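PDB 4G1P: Cys-Gly metallodipeptidase DUG1 from Saccharomyces cerevisiae, which hydrolyses the dipeptide Cys-Gly as a zinc- or manganese-dependent M20-family peptidase and is the catalytic component of the glutathione-degrading DUG complex. Local coordinates for residues Asn219-Ile225 with Cys379-His385; Gln250-Leu255 with His365-Phe370. The contacts are given in a common frame with arbitrary orientation. Numbering follows the deposited sequence.

Contact 1 (Asn219-Ile225 with Cys379-His385); sequences NYYQTII and CRTELIH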
ATOM      1  N   ASN A 219       0.439 -17.537  12.981  1.00 21.62           N
ATOM      2  CA  ASN A 219      -0.849 -17.559  12.304  1.00 24.64           C
ATOM      3  C   ASN A 219      -1.070 -16.221  11.621  1.00 24.05           C
ATOM      4  O   ASN A 219      -1.085 -15.173  12.275  1.00 26.16           O
ATOM      5  CB  ASN A 219      -1.981 -17.878  13.286  1.00 27.17           C
ATOM      6  CG  ASN A 219      -2.074 -19.364  13.612  1.00 29.69           C
ATOM      7  OD1 ASN A 219      -1.085 -20.090  13.521  1.00 35.22           O
ATOM      8  ND2 ASN A 219      -3.265 -19.820  13.973  1.00 28.90           N
ATOM      9  N   TYR A 220      -1.199 -16.241  10.304  1.00 20.28           N
ATOM     10  CA  TYR A 220      -1.298 -14.992   9.570  1.00 21.86           C
ATOM     11  C   TYR A 220      -2.725 -14.783   9.085  1.00 24.25           C
ATOM     12  O   TYR A 220      -3.282 -15.631   8.372  1.00 24.68           O
ATOM     13  CB  TYR A 220      -0.315 -14.973   8.405  1.00 22.61           C
ATOM     14  CG  TYR A 220       0.075 -13.587   7.956  1.00 21.02           C
ATOM     15  CD1 TYR A 220      -0.805 -12.798   7.233  1.00 23.05           C
ATOM     16  CD2 TYR A 220       1.322 -13.067   8.252  1.00 18.54           C
ATOM     17  CE1 TYR A 220      -0.453 -11.525   6.820  1.00 22.40           C
ATOM     18  CE2 TYR A 220       1.684 -11.801   7.842  1.00 20.73           C
ATOM     19  CZ  TYR A 220       0.788 -11.031   7.124  1.00 19.84           C
ATOM     20  OH  TYR A 220       1.136  -9.772   6.697  1.00 17.85           O
ATOM     21  N   TYR A 221      -3.308 -13.656   9.480  1.00 21.60           N
ATOM     22  CA  TYR A 221      -4.712 -13.370   9.182  1.00 23.92           C
ATOM     23  C   TYR A 221      -4.899 -12.134   8.306  1.00 24.89           C
ATOM     24  O   TYR A 221      -4.063 -11.213   8.286  1.00 21.95           O
ATOM     25  CB  TYR A 221      -5.521 -13.199  10.476  1.00 21.89           C
ATOM     26  CG  TYR A 221      -5.505 -14.413  11.363  1.00 22.03           C
ATOM     27  CD1 TYR A 221      -6.325 -15.491  11.103  1.00 23.27           C
ATOM     28  CD2 TYR A 221      -4.654 -14.487  12.455  1.00 25.04           C
ATOM     29  CE1 TYR A 221      -6.305 -16.613  11.904  1.00 26.33           C
ATOM     30  CE2 TYR A 221      -4.621 -15.605  13.264  1.00 25.06           C
ATOM     31  CZ  TYR A 221      -5.448 -16.668  12.984  1.00 29.11           C
ATOM     32  OH  TYR A 221      -5.425 -17.790  13.789  1.00 29.63           O
ATOM     33  N   GLN A 222      -6.010 -12.125   7.582  1.00 23.17           N
ATOM     34  CA  GLN A 222      -6.461 -10.920   6.903  1.00 25.49           C
ATOM     35  C   GLN A 222      -7.926 -10.683   7.230  1.00 26.22           C
ATOM     36  O   GLN A 222      -8.757 -11.589   7.109  1.00 25.05           O
ATOM     37  CB  GLN A 222      -6.232 -10.989   5.383  1.00 24.62           C
ATOM     38  CG  GLN A 222      -6.994 -12.081   4.662  1.00 22.95           C
ATOM     39  CD  GLN A 222      -6.720 -12.091   3.172  1.00 26.27           C
ATOM     40  OE1 GLN A 222      -5.896 -11.328   2.672  1.00 25.80           O
ATOM     41  NE2 GLN A 222      -7.414 -12.959   2.453  1.00 26.57           N
ATOM     42  N   THR A 223      -8.231  -9.473   7.684  1.00 23.48           N
ATOM     43  CA  THR A 223      -9.619  -9.084   7.907  1.00 25.81           C
ATOM     44  C   THR A 223     -10.120  -8.325   6.684  1.00 25.92           C
ATOM     45  O   THR A 223      -9.546  -7.302   6.313  1.00 22.25           O
ATOM     46  CB  THR A 223      -9.784  -8.224   9.181  1.00 24.89           C
ATOM     47  OG1 THR A 223      -9.619  -9.052  10.332  1.00 24.23           O
ATOM     48  CG2 THR A 223     -11.167  -7.602   9.239  1.00 26.00           C
ATOM     49  N   ILE A 224     -11.178  -8.841   6.058  1.00 25.90           N
ATOM     50  CA  ILE A 224     -11.693  -8.262   4.818  1.00 26.31           C
ATOM     51  C   ILE A 224     -12.998  -7.498   5.026  1.00 24.08           C
ATOM     52  O   ILE A 224     -13.981  -8.059   5.494  1.00 23.64           O
ATOM     53  CB  ILE A 224     -11.912  -9.332   3.750  1.00 24.95           C
ATOM     54  CG1 ILE A 224     -10.765 -10.348   3.776  1.00 26.94           C
ATOM     55  CG2 ILE A 224     -12.036  -8.687   2.389  1.00 23.77           C
ATOM     56  CD1 ILE A 224     -10.941 -11.511   2.802  1.00 28.83           C
ATOM     57  N   ILE A 225     -12.990  -6.213   4.686  1.00 23.81           N
ATOM     58  CA  ILE A 225     -14.183  -5.379   4.786  1.00 21.58           C
ATOM     59  C   ILE A 225     -14.506  -4.764   3.431  1.00 24.73           C
ATOM     60  O   ILE A 225     -13.659  -4.103   2.815  1.00 21.20           O
ATOM     61  CB  ILE A 225     -14.012  -4.272   5.819  1.00 21.23           C
ATOM     62  CG1 ILE A 225     -13.781  -4.872   7.201  1.00 24.59           C
ATOM     63  CG2 ILE A 225     -15.245  -3.392   5.861  1.00 25.55           C
ATOM     64  CD1 ILE A 225     -13.520  -3.837   8.275  1.00 21.78           C
ATOM     65  N   CYS A 379     -18.046  -7.976   6.272  1.00 25.94           N
ATOM     66  CA  CYS A 379     -16.788  -8.225   6.971  1.00 24.21           C
ATOM     67  C   CYS A 379     -16.598  -9.682   7.328  1.00 26.29           C
ATOM     68  O   CYS A 379     -17.546 -10.393   7.677  1.00 28.36           O
ATOM     69  CB  CYS A 379     -16.662  -7.370   8.243  1.00 25.14           C
ATOM     70  SG  CYS A 379     -15.050  -7.559   9.126  1.00 29.17           S
ATOM     71  N   ARG A 380     -15.350 -10.113   7.247  1.00 24.47           N
ATOM     72  CA  ARG A 380     -14.974 -11.453   7.641  1.00 24.09           C
ATOM     73  C   ARG A 380     -13.459 -11.542   7.756  1.00 28.76           C
ATOM     74  O   ARG A 380     -12.721 -10.803   7.086  1.00 27.05           O
ATOM     75  CB  ARG A 380     -15.496 -12.474   6.641  1.00 20.24           C
ATOM     76  CG  ARG A 380     -14.768 -12.498   5.349  1.00 23.37           C
ATOM     77  CD  ARG A 380     -15.423 -13.465   4.412  1.00 26.65           C
ATOM     78  NE  ARG A 380     -14.807 -13.418   3.095  1.00 41.11           N
ATOM     79  CZ  ARG A 380     -13.680 -14.052   2.783  1.00 51.04           C
ATOM     80  NH1 ARG A 380     -13.047 -14.774   3.706  1.00 41.61           N
ATOM     81  NH2 ARG A 380     -13.181 -13.964   1.552  1.00 52.39           N
ATOM     82  N   THR A 381     -12.999 -12.442   8.618  1.00 24.79           N
ATOM     83  CA  THR A 381     -11.585 -12.594   8.874  1.00 21.28           C
ATOM     84  C   THR A 381     -11.142 -14.001   8.522  1.00 27.90           C
ATOM     85  O   THR A 381     -11.757 -14.982   8.937  1.00 30.38           O
ATOM     86  CB  THR A 381     -11.254 -12.247  10.332  1.00 25.76           C
ATOM     87  OG1 THR A 381     -11.377 -10.832  10.504  1.00 26.77           O
ATOM     88  CG2 THR A 381      -9.832 -12.655  10.702  1.00 27.31           C
ATOM     89  N   GLU A 382     -10.084 -14.106   7.732  1.00 28.97           N
ATOM     90  CA  GLU A 382      -9.642 -15.418   7.316  1.00 26.77           C
ATOM     91  C   GLU A 382      -8.153 -15.653   7.529  1.00 27.53           C
ATOM     92  O   GLU A 382      -7.352 -14.719   7.604  1.00 28.94           O
ATOM     93  CB  GLU A 382     -10.059 -15.694   5.876  1.00 28.78           C
ATOM     94  CG  GLU A 382      -9.142 -15.146   4.821  1.00 32.61           C
ATOM     95  CD  GLU A 382      -9.781 -15.216   3.444  1.00 37.17           C
ATOM     96  OE1 GLU A 382     -10.990 -15.516   3.381  1.00 36.85           O
ATOM     97  OE2 GLU A 382      -9.083 -14.974   2.435  1.00 36.44           O
ATOM     98  N   LEU A 383      -7.803 -16.921   7.661  1.00 27.74           N
ATOM     99  CA  LEU A 383      -6.437 -17.309   7.916  1.00 25.19           C
ATOM    100  C   LEU A 383      -5.724 -17.388   6.575  1.00 23.62           C
ATOM    101  O   LEU A 383      -6.249 -17.953   5.621  1.00 24.84           O
ATOM    102  CB  LEU A 383      -6.427 -18.662   8.639  1.00 26.47           C
ATOM    103  CG  LEU A 383      -5.094 -19.389   8.858  1.00 26.04           C
ATOM    104  CD1 LEU A 383      -4.303 -18.732   9.956  1.00 22.86           C
ATOM    105  CD2 LEU A 383      -5.328 -20.859   9.156  1.00 24.23           C
ATOM    106  N   ILE A 384      -4.538 -16.804   6.485  1.00 21.91           N
ATOM    107  CA  ILE A 384      -3.774 -16.925   5.250  1.00 28.94           C
ATOM    108  C   ILE A 384      -2.824 -18.116   5.306  1.00 33.01           C
ATOM    109  O   ILE A 384      -2.774 -18.914   4.375  1.00 41.51           O
ATOM    110  CB  ILE A 384      -2.983 -15.661   4.923  1.00 24.25           C
ATOM    111  CG1 ILE A 384      -3.939 -14.475   4.749  1.00 23.65           C
ATOM    112  CG2 ILE A 384      -2.131 -15.916   3.688  1.00 21.91           C
ATOM    113  CD1 ILE A 384      -3.262 -13.124   4.596  1.00 22.67           C
ATOM    114  N   HIS A 385      -2.062 -18.225   6.390  1.00 29.01           N
ATOM    115  CA  HIS A 385      -1.261 -19.416   6.633  1.00 30.63           C
ATOM    116  C   HIS A 385      -0.999 -19.631   8.120  1.00 35.09           C
ATOM    117  O   HIS A 385      -1.045 -18.685   8.915  1.00 30.73           O
ATOM    118  CB  HIS A 385       0.049 -19.401   5.827  1.00 30.66           C
ATOM    119  CG  HIS A 385       1.061 -18.402   6.300  1.00 31.66           C
ATOM    120  ND1 HIS A 385       1.569 -17.419   5.477  1.00 34.09           N
ATOM    121  CD2 HIS A 385       1.695 -18.259   7.491  1.00 35.40           C
ATOM    122  CE1 HIS A 385       2.455 -16.699   6.148  1.00 34.34           C
ATOM    123  NE2 HIS A 385       2.546 -17.185   7.374  1.00 30.75           N
TER

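Contact 2 (Gln250-Leu255 with His365-Phe370); sequences QVLGSL and HCDAKF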
ATOM      1  N   GLN A 250     -11.062   0.482  13.304  1.00 22.84           N
ATOM      2  CA  GLN A 250     -11.637   0.091  14.568  1.00 23.21           C
ATOM      3  C   GLN A 250     -11.428  -1.397  14.862  1.00 22.14           C
ATOM      4  O   GLN A 250     -11.027  -1.762  15.959  1.00 22.76           O
ATOM      5  CB  GLN A 250     -13.104   0.524  14.636  1.00 24.57           C
ATOM      6  CG  GLN A 250     -13.220   1.971  15.091  1.00 23.43           C
ATOM      7  CD  GLN A 250     -14.441   2.691  14.559  1.00 35.46           C
ATOM      8  OE1 GLN A 250     -15.343   2.084  13.981  1.00 39.08           O
ATOM      9  NE2 GLN A 250     -14.474   4.009  14.753  1.00 41.16           N
ATOM     10  N   VAL A 251     -11.671  -2.250  13.880  1.00 20.96           N
ATOM     11  CA  VAL A 251     -11.506  -3.676  14.097  1.00 22.04           C
ATOM     12  C   VAL A 251     -10.045  -4.007  14.373  1.00 23.40           C
ATOM     13  O   VAL A 251      -9.721  -4.690  15.343  1.00 23.81           O
ATOM     14  CB  VAL A 251     -12.041  -4.496  12.909  1.00 22.84           C
ATOM     15  CG1 VAL A 251     -11.600  -5.940  13.016  1.00 21.97           C
ATOM     16  CG2 VAL A 251     -13.560  -4.423  12.862  1.00 19.09           C
ATOM     17  N   LEU A 252      -9.167  -3.494  13.523  1.00 24.88           N
ATOM     18  CA  LEU A 252      -7.737  -3.738  13.637  1.00 23.86           C
ATOM     19  C   LEU A 252      -7.202  -3.156  14.928  1.00 25.20           C
ATOM     20  O   LEU A 252      -6.322  -3.727  15.562  1.00 27.83           O
ATOM     21  CB  LEU A 252      -7.010  -3.091  12.463  1.00 22.28           C
ATOM     22  CG  LEU A 252      -6.289  -3.979  11.457  1.00 26.47           C
ATOM     23  CD1 LEU A 252      -6.856  -5.393  11.458  1.00 25.82           C
ATOM     24  CD2 LEU A 252      -6.364  -3.348  10.077  1.00 16.96           C
ATOM     25  N   GLY A 253      -7.751  -2.012  15.318  1.00 25.98           N
ATOM     26  CA  GLY A 253      -7.269  -1.295  16.480  1.00 25.63           C
ATOM     27  C   GLY A 253      -7.746  -1.904  17.783  1.00 27.16           C
ATOM     28  O   GLY A 253      -7.526  -1.345  18.849  1.00 32.03           O
ATOM     29  N   SER A 254      -8.386  -3.062  17.701  1.00 25.65           N
ATOM     30  CA  SER A 254      -8.979  -3.680  18.869  1.00 24.63           C
ATOM     31  C   SER A 254      -8.276  -4.986  19.167  1.00 27.44           C
ATOM     32  O   SER A 254      -8.704  -5.740  20.041  1.00 29.19           O
ATOM     33  CB  SER A 254     -10.458  -3.963  18.619  1.00 23.00           C
ATOM     34  OG  SER A 254     -10.609  -5.104  17.786  1.00 21.49           O
ATOM     35  N   LEU A 255      -7.201  -5.257  18.434  1.00 27.22           N
ATOM     36  CA  LEU A 255      -6.543  -6.557  18.518  1.00 24.04           C
ATOM     37  C   LEU A 255      -5.427  -6.604  19.563  1.00 23.83           C
ATOM     38  O   LEU A 255      -5.117  -7.663  20.100  1.00 26.89           O
ATOM     39  CB  LEU A 255      -5.983  -6.960  17.152  1.00 24.81           C
ATOM     40  CG  LEU A 255      -6.955  -7.162  15.987  1.00 25.96           C
ATOM     41  CD1 LEU A 255      -6.192  -7.486  14.711  1.00 20.64           C
ATOM     42  CD2 LEU A 255      -7.940  -8.271  16.299  1.00 24.12           C
ATOM     43  N   HIS A 365     -13.670 -12.608  17.816  1.00 30.23           N
ATOM     44  CA  HIS A 365     -13.342 -11.262  18.265  1.00 27.19           C
ATOM     45  C   HIS A 365     -13.607 -10.235  17.167  1.00 34.22           C
ATOM     46  O   HIS A 365     -14.210  -9.183  17.406  1.00 35.00           O
ATOM     47  CB  HIS A 365     -11.880 -11.201  18.693  1.00 24.72           C
ATOM     48  CG  HIS A 365     -11.383  -9.819  18.962  1.00 22.29           C
ATOM     49  ND1 HIS A 365     -11.239  -9.316  20.236  1.00 24.64           N
ATOM     50  CD2 HIS A 365     -10.980  -8.836  18.123  1.00 26.35           C
ATOM     51  CE1 HIS A 365     -10.773  -8.082  20.170  1.00 27.17           C
ATOM     52  NE2 HIS A 365     -10.608  -7.764  18.898  1.00 26.58           N
ATOM     53  N   CYS A 366     -13.147 -10.539  15.961  1.00 30.42           N
ATOM     54  CA  CYS A 366     -13.261  -9.604  14.858  1.00 30.51           C
ATOM     55  C   CYS A 366     -14.710  -9.424  14.433  1.00 32.50           C
ATOM     56  O   CYS A 366     -15.148  -8.307  14.173  1.00 27.99           O
ATOM     57  CB  CYS A 366     -12.409 -10.068  13.680  1.00 30.55           C
ATOM     58  SG  CYS A 366     -10.642  -9.871  13.977  1.00 27.86           S
ATOM     59  N   ASP A 367     -15.446 -10.529  14.370  1.00 33.63           N
ATOM     60  CA  ASP A 367     -16.852 -10.492  13.995  1.00 26.61           C
ATOM     61  C   ASP A 367     -17.642  -9.649  14.999  1.00 30.87           C
ATOM     62  O   ASP A 367     -18.519  -8.844  14.631  1.00 30.74           O
ATOM     63  CB  ASP A 367     -17.425 -11.911  13.908  1.00 22.34           C
ATOM     64  CG  ASP A 367     -17.005 -12.645  12.635  1.00 28.37           C
ATOM     65  OD1 ASP A 367     -16.478 -12.004  11.706  1.00 37.04           O
ATOM     66  OD2 ASP A 367     -17.215 -13.867  12.540  1.00 30.01           O
ATOM     67  N   ALA A 368     -17.307  -9.814  16.270  1.00 25.76           N
ATOM     68  CA  ALA A 368     -18.064  -9.167  17.325  1.00 27.61           C
ATOM     69  C   ALA A 368     -17.772  -7.683  17.346  1.00 28.35           C
ATOM     70  O   ALA A 368     -18.658  -6.861  17.580  1.00 31.43           O
ATOM     71  CB  ALA A 368     -17.727  -9.777  18.660  1.00 25.34           C
ATOM     72  N   LYS A 369     -16.513  -7.344  17.124  1.00 28.08           N
ATOM     73  CA  LYS A 369     -16.122  -5.956  17.128  1.00 26.24           C
ATOM     74  C   LYS A 369     -16.815  -5.303  15.945  1.00 29.73           C
ATOM     75  O   LYS A 369     -17.449  -4.252  16.091  1.00 27.65           O
ATOM     76  CB  LYS A 369     -14.612  -5.822  17.014  1.00 21.29           C
ATOM     77  CG  LYS A 369     -14.124  -4.395  16.952  1.00 21.90           C
ATOM     78  CD  LYS A 369     -14.573  -3.616  18.159  1.00 23.58           C
ATOM     79  CE  LYS A 369     -14.046  -2.202  18.100  1.00 22.09           C
ATOM     80  NZ  LYS A 369     -14.363  -1.446  19.329  1.00 22.46           N
ATOM     81  N   PHE A 370     -16.724  -5.947  14.784  1.00 26.13           N
ATOM     82  CA  PHE A 370     -17.318  -5.373  13.593  1.00 27.65           C
ATOM     83  C   PHE A 370     -18.805  -5.168  13.769  1.00 27.81           C
ATOM     84  O   PHE A 370     -19.312  -4.113  13.445  1.00 29.35           O
ATOM     85  CB  PHE A 370     -17.066  -6.205  12.340  1.00 26.18           C
ATOM     86  CG  PHE A 370     -17.783  -5.674  11.141  1.00 26.95           C
ATOM     87  CD1 PHE A 370     -17.333  -4.532  10.503  1.00 28.70           C
ATOM     88  CD2 PHE A 370     -18.935  -6.282  10.675  1.00 30.36           C
ATOM     89  CE1 PHE A 370     -18.007  -4.024   9.402  1.00 31.14           C
ATOM     90  CE2 PHE A 370     -19.616  -5.781   9.574  1.00 27.72           C
ATOM     91  CZ  PHE A 370     -19.153  -4.656   8.937  1.00 27.31           C
TER

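Contact 1 (Asn219-Ile225 with Cys379-His385)
Backbone hydrogen bonds hold these two antiparallel strands of the lid-domain sheet together. The Q222/E382 pair is joined in both directions, Q222 N to E382 O and E382 N to Q222 O, each at 2.9 Å, and the I224/R380 pair likewise, with I224 N to R380 O at 2.7 Å and R380 N to I224 O at 3.0 Å. Near H385 the ladder takes up an extra residue in a classic beta bulge. Y220 O faces both I384 and H385, accepting a short bond from I384 N (2.6 Å) and a weak one from H385 N (3.5 Å), while Y220 N donates to H385 O at 2.8 Å. I384 leaves extended geometry here, with psi of -49°, so the register shifts by one residue.

Side chains add polar links on both faces: Q222 NE2 donates to E382 OE2 (2.6 Å), and on the other face T223 OG1 and T381 OG1 share a 2.5 Å hydrogen bond. Y220 OH bonds K334 O of the second subunit. Apolar contacts fill in around them. Y221 CE1 meets L383 CD1 at 3.5 Å, I225 CG1 meets C379 SG at 3.5 Å, and Y220 CD1 meets I384 CD1 at 3.6 Å. Y220 CB also lies over the H385 imidazole in a CH-pi contact. H385 itself touches the bound cysteine and belongs to its pocket.

Strand 340-349 bonds to the other edge of 219-225, making the latter an interior strand of the sheet. Helices 244-252 and 355-371 cover the face bearing T223, I225, C379 and T381, with Y221 OH bonded to T359.

Contact 2 (Gln250-Leu255 with His365-Phe370)
H365 opens the helical segment with a hydrogen bond to 250-255: NE2 donates to S254 OG at 2.9 Å, the hydroxyl lying at the edge of the imidazole, near its plane. That hydroxyl in turn donates to V251 O (2.6 Å), so a chain of two hydrogen bonds runs from the histidine through the serine to the last turn of helix 244-252. S254 can take this place because the chain leaves helical geometry at G253 and bends through a type I turn from L252 to L255, which directs the serine CA-to-CB bond toward the partner helix. L255 CD2 approaches H365 CD2 at 3.6 Å.

One residue on, C366 turns its thiol to both L255 and V251, with SG 3.9 Å from L255 CD2 and 4.2 Å from V251 CG1; C366 also packs on T223 and T381 of the lid-domain sheet, against one face of which both helices lie. Three residues on, the aliphatic stem of K369 lies along the end of helix 244-252, with CG 3.9 Å from V251 CA and 3.7 Å from S254 OG, and CE 3.7 Å from Q250 O. F370 completes the surface: its CB is 4.0 Å from V251 CG2, which sits at the edge of the phenyl ring, while the ring itself leads away to pack on C379.

With 344 Å² buried, helix 355-371 makes a modest, mixed junction with the C-terminal end of helix 244-252 and the turn that follows: V251, L255, C366 and F370 supply the apolar part, V251 O accepts from both S254 N and S254 OG, and S254 OG gives H365 a directional polar link to the helix end.

How the contacts relate
Contacts 1 and 2 form successive layers of the lid domain, a sheet with helices laid on one face; their centres are 12 Å apart. The layers meet where T381 OG1 approaches C366 CB (3.4 Å), C379 CB approaches F370 CD2 (3.5 Å) and T223 CG2 approaches V251 CG1 (4.1 Å). Helix 355-371 is followed, after a short connection, by strand 378-391, and contact 2 is nested within the chain loop that contact 1 closes. Contact 1 reaches the active site: the H385 side chain is about 3 Å from the bound cysteine and about 8 Å from that of the zinc ligand E172. Contact 2 lies away from these sites; both contacts touch the second subunit.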